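Local coordinates for geranyltranstransferase (Thermotoga neapolitana, PDB 4WK5), which probably acts as a magnesium-dependent prenyltransferase of the FPP/GGPP synthase family, extending isoprenoid diphosphates, at residues A[26-31]-A[60-65]; A[36-39]-A[45-48]; A[50-55]-A[85-90]. All blocks are in the same frame, centred on the assembly; numbering follows the deposited sequence.

Contact 1: residues A[26-31]-A[60-65]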
ATOM      1  N   GLU A  26      24.779  -3.041  -8.323  1.00 25.91           N
ATOM      2  CA  GLU A  26      24.501  -2.496  -9.642  1.00 30.91           C
ATOM      3  C   GLU A  26      23.266  -3.174 -10.248  1.00 27.66           C
ATOM      4  O   GLU A  26      22.439  -2.508 -10.864  1.00 25.27           O
ATOM      5  CB  GLU A  26      25.726  -2.627 -10.550  1.00 34.10           C
ATOM      6  CG  GLU A  26      26.764  -1.569 -10.209  1.00 36.33           C
ATOM      7  CD  GLU A  26      27.933  -1.524 -11.167  1.00 42.31           C
ATOM      8  OE1 GLU A  26      28.077  -2.446 -12.000  1.00 36.39           O
ATOM      9  OE2 GLU A  26      28.709  -0.548 -11.080  1.00 44.85           O
ATOM     10  N   THR A  27      23.122  -4.479 -10.027  1.00 25.03           N
ATOM     11  CA  THR A  27      21.946  -5.210 -10.491  1.00 24.23           C
ATOM     12  C   THR A  27      20.671  -4.647  -9.866  1.00 23.38           C
ATOM     13  O   THR A  27      19.666  -4.426 -10.559  1.00 26.00           O
ATOM     14  CB  THR A  27      22.063  -6.706 -10.173  1.00 28.57           C
ATOM     15  OG1 THR A  27      23.136  -7.253 -10.942  1.00 33.27           O
ATOM     16  CG2 THR A  27      20.771  -7.436 -10.519  1.00 34.57           C
ATOM     17  N   ILE A  28      20.739  -4.368  -8.568  1.00 21.51           N
ATOM     18  CA  ILE A  28      19.607  -3.770  -7.856  1.00 19.14           C
ATOM     19  C   ILE A  28      19.292  -2.376  -8.409  1.00 20.34           C
ATOM     20  O   ILE A  28      18.132  -2.066  -8.681  1.00 20.00           O
ATOM     21  CB  ILE A  28      19.876  -3.696  -6.340  1.00 19.77           C
ATOM     22  CG1 ILE A  28      19.923  -5.111  -5.748  1.00 22.52           C
ATOM     23  CG2 ILE A  28      18.792  -2.875  -5.632  1.00 21.11           C
ATOM     24  CD1 ILE A  28      20.623  -5.180  -4.402  1.00 26.73           C
ATOM     25  N   GLU A  29      20.309  -1.540  -8.591  1.00 20.85           N
ATOM     26  CA  GLU A  29      20.074  -0.174  -9.068  1.00 22.91           C
ATOM     27  C   GLU A  29      19.483  -0.151 -10.470  1.00 23.56           C
ATOM     28  O   GLU A  29      18.610   0.672 -10.779  1.00 21.46           O
ATOM     29  CB  GLU A  29      21.367   0.645  -9.039  1.00 22.45           C
ATOM     30  CG  GLU A  29      21.996   0.750  -7.647  1.00 23.99           C
ATOM     31  CD  GLU A  29      21.237   1.692  -6.711  1.00 25.74           C
ATOM     32  OE1 GLU A  29      20.245   2.330  -7.143  1.00 22.43           O
ATOM     33  OE2 GLU A  29      21.633   1.785  -5.533  1.00 26.14           O
ATOM     34  N   ARG A  30      19.983  -1.038 -11.323  1.00 22.68           N
ATOM     35  CA  ARG A  30      19.491  -1.168 -12.690  1.00 22.01           C
ATOM     36  C   ARG A  30      18.015  -1.533 -12.721  1.00 22.53           C
ATOM     37  O   ARG A  30      17.213  -0.902 -13.423  1.00 22.30           O
ATOM     38  CB  ARG A  30      20.308  -2.224 -13.436  1.00 25.58           C
ATOM     39  CG  ARG A  30      19.799  -2.570 -14.829  1.00 30.40           C
ATOM     40  CD  ARG A  30      19.883  -1.386 -15.764  1.00 39.63           C
ATOM     41  NE  ARG A  30      19.698  -1.793 -17.156  1.00 46.84           N
ATOM     42  CZ  ARG A  30      19.174  -1.020 -18.101  1.00 45.43           C
ATOM     43  NH1 ARG A  30      18.759   0.207 -17.805  1.00 30.32           N
ATOM     44  NH2 ARG A  30      19.058  -1.477 -19.343  1.00 43.46           N
ATOM     45  N   ARG A  31      17.649  -2.558 -11.958  1.00 20.45           N
ATOM     46  CA  ARG A  31      16.267  -3.000 -11.989  1.00 22.36           C
ATOM     47  C   ARG A  31      15.336  -1.966 -11.353  1.00 22.89           C
ATOM     48  O   ARG A  31      14.251  -1.702 -11.877  1.00 22.73           O
ATOM     49  CB  ARG A  31      16.106  -4.350 -11.287  1.00 23.69           C
ATOM     50  CG  ARG A  31      14.652  -4.798 -11.218  1.00 27.47           C
ATOM     51  CD  ARG A  31      14.062  -5.074 -12.605  1.00 35.42           C
ATOM     52  NE  ARG A  31      14.600  -6.303 -13.174  1.00 50.62           N
ATOM     53  CZ  ARG A  31      14.113  -7.515 -12.921  1.00 58.38           C
ATOM     54  NH1 ARG A  31      13.078  -7.659 -12.105  1.00 64.29           N
ATOM     55  NH2 ARG A  31      14.669  -8.582 -13.479  1.00 54.67           N
ATOM     56  N   ARG A  60      18.915  -3.986   2.555  1.00 19.99           N
ATOM     57  CA  ARG A  60      17.855  -4.993   2.527  1.00 18.82           C
ATOM     58  C   ARG A  60      17.828  -5.791   1.220  1.00 19.06           C
ATOM     59  O   ARG A  60      17.806  -7.022   1.266  1.00 19.37           O
ATOM     60  CB  ARG A  60      16.495  -4.340   2.798  1.00 19.51           C
ATOM     61  CG  ARG A  60      16.359  -3.831   4.227  1.00 20.18           C
ATOM     62  CD  ARG A  60      15.198  -2.822   4.365  1.00 20.99           C
ATOM     63  NE  ARG A  60      15.183  -2.213   5.700  1.00 20.07           N
ATOM     64  CZ  ARG A  60      15.930  -1.171   6.056  1.00 20.56           C
ATOM     65  NH1 ARG A  60      16.747  -0.606   5.181  1.00 23.65           N
ATOM     66  NH2 ARG A  60      15.858  -0.688   7.296  1.00 22.22           N
ATOM     67  N   PRO A  61      17.830  -5.115   0.049  1.00 17.61           N
ATOM     68  CA  PRO A  61      17.814  -5.955  -1.158  1.00 18.22           C
ATOM     69  C   PRO A  61      19.106  -6.755  -1.320  1.00 20.56           C
ATOM     70  O   PRO A  61      19.078  -7.874  -1.842  1.00 19.52           O
ATOM     71  CB  PRO A  61      17.648  -4.942  -2.306  1.00 19.03           C
ATOM     72  CG  PRO A  61      18.037  -3.609  -1.730  1.00 17.14           C
ATOM     73  CD  PRO A  61      17.639  -3.684  -0.274  1.00 16.91           C
ATOM     74  N   LEU A  62      20.230  -6.192  -0.885  1.00 18.36           N
ATOM     75  CA  LEU A  62      21.481  -6.946  -0.927  1.00 22.81           C
ATOM     76  C   LEU A  62      21.394  -8.198  -0.061  1.00 23.19           C
ATOM     77  O   LEU A  62      21.905  -9.245  -0.442  1.00 21.61           O
ATOM     78  CB  LEU A  62      22.659  -6.079  -0.482  1.00 20.70           C
ATOM     79  CG  LEU A  62      23.183  -5.067  -1.504  1.00 22.29           C
ATOM     80  CD1 LEU A  62      24.113  -4.072  -0.824  1.00 22.87           C
ATOM     81  CD2 LEU A  62      23.908  -5.796  -2.629  1.00 27.37           C
ATOM     82  N   LEU A  63      20.740  -8.098   1.093  1.00 20.09           N
ATOM     83  CA  LEU A  63      20.552  -9.259   1.958  1.00 20.12           C
ATOM     84  C   LEU A  63      19.689 -10.328   1.282  1.00 20.71           C
ATOM     85  O   LEU A  63      20.009 -11.518   1.348  1.00 21.75           O
ATOM     86  CB  LEU A  63      19.937  -8.827   3.292  1.00 18.77           C
ATOM     87  CG  LEU A  63      19.716  -9.843   4.399  1.00 25.82           C
ATOM     88  CD1 LEU A  63      21.069 -10.409   4.863  1.00 23.55           C
ATOM     89  CD2 LEU A  63      18.984  -9.144   5.547  1.00 26.38           C
ATOM     90  N   VAL A  64      18.615  -9.916   0.615  1.00 21.16           N
ATOM     91  CA  VAL A  64      17.804 -10.867  -0.142  1.00 20.32           C
ATOM     92  C   VAL A  64      18.669 -11.609  -1.178  1.00 22.30           C
ATOM     93  O   VAL A  64      18.600 -12.839  -1.293  1.00 22.40           O
ATOM     94  CB  VAL A  64      16.631 -10.174  -0.844  1.00 18.98           C
ATOM     95  CG1 VAL A  64      15.902 -11.156  -1.760  1.00 19.90           C
ATOM     96  CG2 VAL A  64      15.683  -9.568   0.202  1.00 19.49           C
ATOM     97  N   LEU A  65      19.501 -10.870  -1.909  1.00 21.48           N
ATOM     98  CA  LEU A  65      20.347 -11.499  -2.916  1.00 22.10           C
ATOM     99  C   LEU A  65      21.407 -12.414  -2.317  1.00 25.94           C
ATOM    100  O   LEU A  65      21.696 -13.469  -2.880  1.00 27.20           O
ATOM    101  CB  LEU A  65      21.023 -10.440  -3.796  1.00 21.84           C
ATOM    102  CG  LEU A  65      20.079  -9.627  -4.683  1.00 24.50           C
ATOM    103  CD1 LEU A  65      20.883  -8.781  -5.667  1.00 32.89           C
ATOM    104  CD2 LEU A  65      19.123 -10.540  -5.424  1.00 26.64           C
TER

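Contact 2: residues A[36-39]-A[45-48]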
ATOM      1  N   VAL A  36      10.864   2.501 -11.843  1.00 19.21           N
ATOM      2  CA  VAL A  36      10.346   3.830 -11.499  1.00 19.12           C
ATOM      3  C   VAL A  36      10.551   4.901 -12.593  1.00 20.57           C
ATOM      4  O   VAL A  36      10.212   6.079 -12.390  1.00 19.14           O
ATOM      5  CB  VAL A  36      10.952   4.347 -10.161  1.00 19.13           C
ATOM      6  CG1 VAL A  36      10.529   3.441  -9.002  1.00 22.85           C
ATOM      7  CG2 VAL A  36      12.492   4.479 -10.227  1.00 19.02           C
ATOM      8  N   LYS A  37      11.086   4.505 -13.748  1.00 19.51           N
ATOM      9  CA  LYS A  37      11.071   5.388 -14.922  1.00 20.41           C
ATOM     10  C   LYS A  37       9.633   5.796 -15.274  1.00 20.41           C
ATOM     11  O   LYS A  37       8.743   4.947 -15.413  1.00 21.49           O
ATOM     12  CB  LYS A  37      11.740   4.720 -16.127  1.00 22.96           C
ATOM     13  CG  LYS A  37      11.947   5.669 -17.302  1.00 28.40           C
ATOM     14  CD  LYS A  37      11.756   4.964 -18.638  1.00 39.35           C
ATOM     15  CE  LYS A  37      12.970   4.150 -19.018  1.00 42.11           C
ATOM     16  NZ  LYS A  37      13.288   4.250 -20.488  1.00 43.64           N
ATOM     17  N   PRO A  38       9.382   7.109 -15.387  1.00 21.52           N
ATOM     18  CA  PRO A  38       8.015   7.563 -15.665  1.00 21.22           C
ATOM     19  C   PRO A  38       7.472   7.017 -16.979  1.00 24.90           C
ATOM     20  O   PRO A  38       8.226   6.865 -17.946  1.00 25.07           O
ATOM     21  CB  PRO A  38       8.164   9.088 -15.725  1.00 21.30           C
ATOM     22  CG  PRO A  38       9.334   9.364 -14.804  1.00 20.38           C
ATOM     23  CD  PRO A  38      10.297   8.234 -15.123  1.00 19.53           C
ATOM     24  N   HIS A  39       6.182   6.715 -17.003  1.00 23.47           N
ATOM     25  CA  HIS A  39       5.541   6.220 -18.218  1.00 23.29           C
ATOM     26  C   HIS A  39       4.380   7.095 -18.663  1.00 24.41           C
ATOM     27  O   HIS A  39       3.963   7.023 -19.821  1.00 28.89           O
ATOM     28  CB  HIS A  39       5.059   4.787 -18.010  1.00 36.27           C
ATOM     29  CG  HIS A  39       4.603   4.118 -19.268  1.00 56.25           C
ATOM     30  ND1 HIS A  39       3.298   4.174 -19.709  1.00 63.81           N
ATOM     31  CD2 HIS A  39       5.282   3.393 -20.189  1.00 67.57           C
ATOM     32  CE1 HIS A  39       3.191   3.504 -20.844  1.00 67.45           C
ATOM     33  NE2 HIS A  39       4.380   3.022 -21.157  1.00 70.00           N
ATOM     34  N   GLU A  45       5.293  10.545 -10.796  1.00 15.99           N
ATOM     35  CA  GLU A  45       6.244   9.543 -11.251  1.00 17.68           C
ATOM     36  C   GLU A  45       7.670  10.042 -11.118  1.00 16.10           C
ATOM     37  O   GLU A  45       8.540   9.290 -10.704  1.00 16.31           O
ATOM     38  CB  GLU A  45       5.977   9.138 -12.699  1.00 15.14           C
ATOM     39  CG  GLU A  45       4.688   8.345 -12.888  1.00 17.93           C
ATOM     40  CD  GLU A  45       4.445   8.092 -14.362  1.00 19.85           C
ATOM     41  OE1 GLU A  45       4.234   9.083 -15.087  1.00 20.29           O
ATOM     42  OE2 GLU A  45       4.529   6.911 -14.780  1.00 21.22           O
ATOM     43  N   SER A  46       7.916  11.298 -11.487  1.00 17.47           N
ATOM     44  CA  SER A  46       9.249  11.876 -11.305  1.00 15.53           C
ATOM     45  C   SER A  46       9.672  11.888  -9.836  1.00 14.33           C
ATOM     46  O   SER A  46      10.856  11.708  -9.519  1.00 14.87           O
ATOM     47  CB  SER A  46       9.305  13.301 -11.881  1.00 20.78           C
ATOM     48  OG  SER A  46       9.407  13.249 -13.289  1.00 28.47           O
ATOM     49  N   ALA A  47       8.700  12.091  -8.949  1.00 15.80           N
ATOM     50  CA  ALA A  47       8.967  12.106  -7.514  1.00 16.31           C
ATOM     51  C   ALA A  47       9.305  10.708  -7.001  1.00 15.52           C
ATOM     52  O   ALA A  47      10.172  10.551  -6.135  1.00 16.30           O
ATOM     53  CB  ALA A  47       7.749  12.688  -6.741  1.00 16.75           C
ATOM     54  N   MET A  48       8.619   9.698  -7.535  1.00 15.04           N
ATOM     55  CA  MET A  48       8.945   8.307  -7.218  1.00 16.07           C
ATOM     56  C   MET A  48      10.379   8.004  -7.627  1.00 16.10           C
ATOM     57  O   MET A  48      11.158   7.398  -6.852  1.00 15.87           O
ATOM     58  CB  MET A  48       7.967   7.351  -7.916  1.00 17.82           C
ATOM     59  CG  MET A  48       6.589   7.404  -7.302  1.00 15.84           C
ATOM     60  SD  MET A  48       5.472   6.215  -8.055  1.00 25.64           S
ATOM     61  CE  MET A  48       4.675   7.135  -9.341  1.00 45.90           C
TER
HETATM   62  O   HOH W   1       7.548   6.314 -11.544  1.00 23.41           O

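Contact 3: residues A[50-55]-A[85-90]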
ATOM      1  N   TYR A  50      12.764  10.141  -8.147  1.00 18.34           N
ATOM      2  CA  TYR A  50      13.654  10.974  -7.347  1.00 19.06           C
ATOM      3  C   TYR A  50      14.023  10.291  -6.042  1.00 16.44           C
ATOM      4  O   TYR A  50      15.206  10.212  -5.683  1.00 17.22           O
ATOM      5  CB  TYR A  50      13.006  12.329  -7.063  1.00 17.26           C
ATOM      6  CG  TYR A  50      13.801  13.222  -6.141  1.00 17.96           C
ATOM      7  CD1 TYR A  50      14.849  13.996  -6.620  1.00 21.64           C
ATOM      8  CD2 TYR A  50      13.476  13.322  -4.786  1.00 19.98           C
ATOM      9  CE1 TYR A  50      15.576  14.824  -5.777  1.00 23.12           C
ATOM     10  CE2 TYR A  50      14.206  14.156  -3.925  1.00 19.36           C
ATOM     11  CZ  TYR A  50      15.250  14.900  -4.434  1.00 24.60           C
ATOM     12  OH  TYR A  50      15.974  15.733  -3.605  1.00 22.92           O
ATOM     13  N   SER A  51      13.018   9.801  -5.323  1.00 16.24           N
ATOM     14  CA  SER A  51      13.287   9.203  -4.025  1.00 18.49           C
ATOM     15  C   SER A  51      14.114   7.928  -4.136  1.00 20.07           C
ATOM     16  O   SER A  51      14.922   7.631  -3.255  1.00 22.22           O
ATOM     17  CB  SER A  51      11.980   8.943  -3.296  1.00 21.12           C
ATOM     18  OG  SER A  51      11.466  10.184  -2.836  1.00 22.32           O
ATOM     19  N   VAL A  52      13.945   7.189  -5.220  1.00 16.55           N
ATOM     20  CA  VAL A  52      14.802   6.037  -5.479  1.00 20.22           C
ATOM     21  C   VAL A  52      16.241   6.450  -5.835  1.00 23.19           C
ATOM     22  O   VAL A  52      17.217   5.867  -5.331  1.00 21.50           O
ATOM     23  CB  VAL A  52      14.208   5.162  -6.603  1.00 17.79           C
ATOM     24  CG1 VAL A  52      15.232   4.138  -7.104  1.00 21.61           C
ATOM     25  CG2 VAL A  52      12.957   4.463  -6.084  1.00 21.02           C
ATOM     26  N   THR A  53      16.377   7.463  -6.689  1.00 18.12           N
ATOM     27  CA  THR A  53      17.693   7.852  -7.204  1.00 16.88           C
ATOM     28  C   THR A  53      18.516   8.538  -6.118  1.00 18.74           C
ATOM     29  O   THR A  53      19.752   8.485  -6.135  1.00 22.40           O
ATOM     30  CB  THR A  53      17.562   8.782  -8.416  1.00 18.87           C
ATOM     31  OG1 THR A  53      16.702   8.174  -9.389  1.00 20.23           O
ATOM     32  CG2 THR A  53      18.926   9.048  -9.031  1.00 19.04           C
ATOM     33  N   ALA A  54      17.838   9.169  -5.165  1.00 19.87           N
ATOM     34  CA  ALA A  54      18.540   9.838  -4.059  1.00 21.56           C
ATOM     35  C   ALA A  54      19.350   8.821  -3.251  1.00 31.57           C
ATOM     36  O   ALA A  54      20.283   9.173  -2.517  1.00 31.39           O
ATOM     37  CB  ALA A  54      17.544  10.593  -3.162  1.00 21.57           C
ATOM     38  N   GLY A  55      18.987   7.553  -3.399  1.00 27.36           N
ATOM     39  CA  GLY A  55      19.913   6.477  -3.120  1.00 39.86           C
ATOM     40  C   GLY A  55      19.727   5.875  -1.756  1.00 38.32           C
ATOM     41  O   GLY A  55      18.741   6.135  -1.080  1.00 37.03           O
ATOM     42  N   VAL A  85      11.342  -5.191  -1.834  1.00 16.78           N
ATOM     43  CA  VAL A  85      11.645  -4.815  -0.467  1.00 17.62           C
ATOM     44  C   VAL A  85      12.214  -3.397  -0.447  1.00 16.64           C
ATOM     45  O   VAL A  85      11.881  -2.585   0.421  1.00 17.95           O
ATOM     46  CB  VAL A  85      12.628  -5.820   0.176  1.00 21.93           C
ATOM     47  CG1 VAL A  85      13.199  -5.271   1.463  1.00 28.51           C
ATOM     48  CG2 VAL A  85      11.910  -7.164   0.423  1.00 17.72           C
ATOM     49  N   GLU A  86      13.052  -3.076  -1.423  1.00 17.82           N
ATOM     50  CA  GLU A  86      13.657  -1.745  -1.418  1.00 17.29           C
ATOM     51  C   GLU A  86      12.641  -0.668  -1.805  1.00 15.57           C
ATOM     52  O   GLU A  86      12.683   0.442  -1.257  1.00 17.01           O
ATOM     53  CB  GLU A  86      14.876  -1.686  -2.351  1.00 19.99           C
ATOM     54  CG  GLU A  86      15.670  -0.360  -2.291  1.00 18.96           C
ATOM     55  CD  GLU A  86      16.318  -0.059  -0.932  1.00 25.55           C
ATOM     56  OE1 GLU A  86      16.355  -0.931  -0.041  1.00 21.94           O
ATOM     57  OE2 GLU A  86      16.786   1.083  -0.751  1.00 22.91           O
ATOM     58  N   LEU A  87      11.735  -0.970  -2.736  1.00 17.34           N
ATOM     59  CA  LEU A  87      10.660  -0.028  -3.061  1.00 16.90           C
ATOM     60  C   LEU A  87       9.798   0.257  -1.831  1.00 16.74           C
ATOM     61  O   LEU A  87       9.424   1.404  -1.562  1.00 17.19           O
ATOM     62  CB  LEU A  87       9.796  -0.569  -4.201  1.00 17.11           C
ATOM     63  CG  LEU A  87      10.480  -0.567  -5.579  1.00 18.79           C
ATOM     64  CD1 LEU A  87       9.679  -1.422  -6.553  1.00 19.87           C
ATOM     65  CD2 LEU A  87      10.615   0.854  -6.114  1.00 19.75           C
ATOM     66  N   PHE A  88       9.488  -0.790  -1.075  1.00 15.72           N
ATOM     67  CA  PHE A  88       8.682  -0.635   0.127  1.00 16.10           C
ATOM     68  C   PHE A  88       9.407   0.227   1.153  1.00 16.21           C
ATOM     69  O   PHE A  88       8.803   1.127   1.762  1.00 15.87           O
ATOM     70  CB  PHE A  88       8.318  -2.007   0.726  1.00 15.92           C
ATOM     71  CG  PHE A  88       7.285  -1.917   1.810  1.00 17.05           C
ATOM     72  CD1 PHE A  88       7.647  -1.597   3.106  1.00 18.32           C
ATOM     73  CD2 PHE A  88       5.939  -2.100   1.510  1.00 18.30           C
ATOM     74  CE1 PHE A  88       6.679  -1.472   4.106  1.00 20.73           C
ATOM     75  CE2 PHE A  88       4.967  -1.977   2.511  1.00 17.49           C
ATOM     76  CZ  PHE A  88       5.342  -1.664   3.794  1.00 18.14           C
ATOM     77  N   HIS A  89      10.700  -0.052   1.341  1.00 15.67           N
ATOM     78  CA  HIS A  89      11.514   0.711   2.278  1.00 15.72           C
ATOM     79  C   HIS A  89      11.562   2.189   1.862  1.00 16.03           C
ATOM     80  O   HIS A  89      11.402   3.085   2.703  1.00 15.90           O
ATOM     81  CB  HIS A  89      12.922   0.114   2.364  1.00 16.43           C
ATOM     82  CG  HIS A  89      13.884   0.944   3.164  1.00 22.00           C
ATOM     83  ND1 HIS A  89      13.704   1.210   4.500  1.00 25.25           N
ATOM     84  CD2 HIS A  89      15.016   1.589   2.800  1.00 23.26           C
ATOM     85  CE1 HIS A  89      14.689   1.975   4.933  1.00 22.97           C
ATOM     86  NE2 HIS A  89      15.497   2.223   3.918  1.00 25.20           N
ATOM     87  N   THR A  90      11.757   2.439   0.564  1.00 16.30           N
ATOM     88  CA  THR A  90      11.806   3.813   0.056  1.00 15.94           C
ATOM     89  C   THR A  90      10.504   4.554   0.343  1.00 17.69           C
ATOM     90  O   THR A  90      10.514   5.686   0.833  1.00 16.86           O
ATOM     91  CB  THR A  90      12.102   3.822  -1.461  1.00 18.02           C
ATOM     92  OG1 THR A  90      13.375   3.179  -1.685  1.00 19.12           O
ATOM     93  CG2 THR A  90      12.145   5.256  -1.994  1.00 21.18           C
TER
HETATM   94  O   HOH W   2      15.642   4.726  -2.322  1.00 26.53           O

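Contact 1: residues A[26-31]-A[60-65]
Ile28 is pressed against Pro61, Leu62 and Leu65, and about half of the surface hidden in this contact is its own. The contact lies in the all-helical isoprenoid synthase fold, where helix 23-36 packs on helix 59-70. The two short segments are strongly inclined to each other. Their axes come within 10.4 Å, and their N-to-C directions differ by 117°. No hydrogen bond spans the contact, and the side chains that meet are all aliphatic.

Ile28 meets its partners with both branches. Its CG1 sits beside the backbone N, while CG2 lies anti to that N (chi1 -67°). From CG1, a chi2 of 161° extends the branch, and CD1 reaches the other helix. Ile28 CD1 lies 3.6 Å from Pro61 CB. Ile28 CD1 also comes to 3.7 Å from Leu62 N, so it rests on the main chain as well as on side chains. On the shorter branch, Ile28 CG2 meets the CB-CG edge of the proline ring, 4.0 Å from Pro61 CG. The isoleucine chain and the proline ring cross at about a right angle.

Leu65, one turn beyond Pro61, closes the other flank. It runs past Ile28 in the opposite direction.

Two more helices touch the same residues. Pro61 also touches Glu86 of helix 75-96, and Leu62 meets Phe283 of helix 278-289. Polar ties between helices lie off the apolar patch: Arg31 forms salt bridges with Glu76 and Asp80.

Leu62 adds a smaller touch. Its CB points across the line between the helices, but the chain turns inward, bringing Leu62 CD2 to 3.8 Å from Ile28 CD1. Leu65 CD1 lies equally near, 3.8 Å from both CG1 and CD1 of Ile28.

Contact 2: residues A[36-39]-A[45-48]
The connection between helix 23-36 and helix 43-53 is held by Glu45, whose carboxylate turns back onto Pro38 and His39. The backbone N of His39 donates to Glu45 OE2 at 2.8 Å. The bond is nearly straight at the hydrogen, 173°, but it meets the oxygen from above the carboxylate plane, 43° out of it. The glutamate chain is extended beyond CG, which carries the carboxylate out to the loop.

The Pro38 ring crosses that chain at a slant, with Pro38 CB 3.7 Å from Glu45 CB. Pro38 CG extends on to Ser46 N, 4.1 Å away.

This is a helix-loop-helix connection, and Glu45 sits in the first turn of the second helix. Its OE1 also accepts from the backbone N of Phe40 and of Leu42. One carboxylate thus takes three loop N-H groups. Leu158 of the second subunit packs on Glu45.

Deeper in, Val36 faces Met48 and also touches Leu129 of helix 119-138. A water lies between two backbone carbonyls here, 2.8 Å from Val36 O and 3.2 Å from Glu45 O.

Contact 3: residues A[50-55]-A[85-90]
Thr90 OG1 takes part in two hydrogen bonds at once, and one of them leads across to Ser51. Thr90 OG1 donates to Glu86 O of its own helix at 2.9 Å. A water donates to Thr90 OG1 at 2.8 Å. The water's other proton goes to Ser51 O, at 3.1 Å. Glu86 O also takes the regular helical bond from Thr90 N, and the two donors come from opposite faces of its carbonyl plane.

The methyl is the other branch of Thr90. With chi1 at -60° it is anti to the backbone N, and Thr90 CG2 lies 3.9 Å from both Ser51 O and Ser51 CB. Beside it, the apolar touch of Val52 CG2 on Leu87 CD2 is looser, at 4.3 Å. Ile32 of helix 23-36 covers both of these residues.

In this isoprenoid synthase fold helix 43-53 thus leans on helix 75-96. At Gly55, with a positive phi of 98°, the chain leaves the helical path at the end of helix 43-53. Arg58 just beyond it bridges the segments, bonding Val52 O and forming a salt bridge with Glu86 OE2. The polar groups of the two helices are therefore joined through intermediaries, a water and an arginine, while methyl groups make the direct contact.

The three contacts join the first four helices of the chain. Contact 1 and contact 3 touch, with centres 11 Å apart: Arg60 CB packs on Val85 CG1 at 3.7 Å. Contacts 2 and 3 share helix 43-53. Val36 CG1 is 3.9 Å from both Val52 CG2 and Leu87 CD2. Contacts 1 and 2 do not touch; their centres are 19 Å apart. Helix 75-96 runs from contact 3 into the first aspartate-rich motif. Gly55 opens the Gly-Gly-Lys-Arg motif, which runs into contact 1. In relatives the first motif binds the allylic diphosphate through magnesium and the second helps to bind isopentenyl diphosphate, so contacts 1 and 3 probably border the active site.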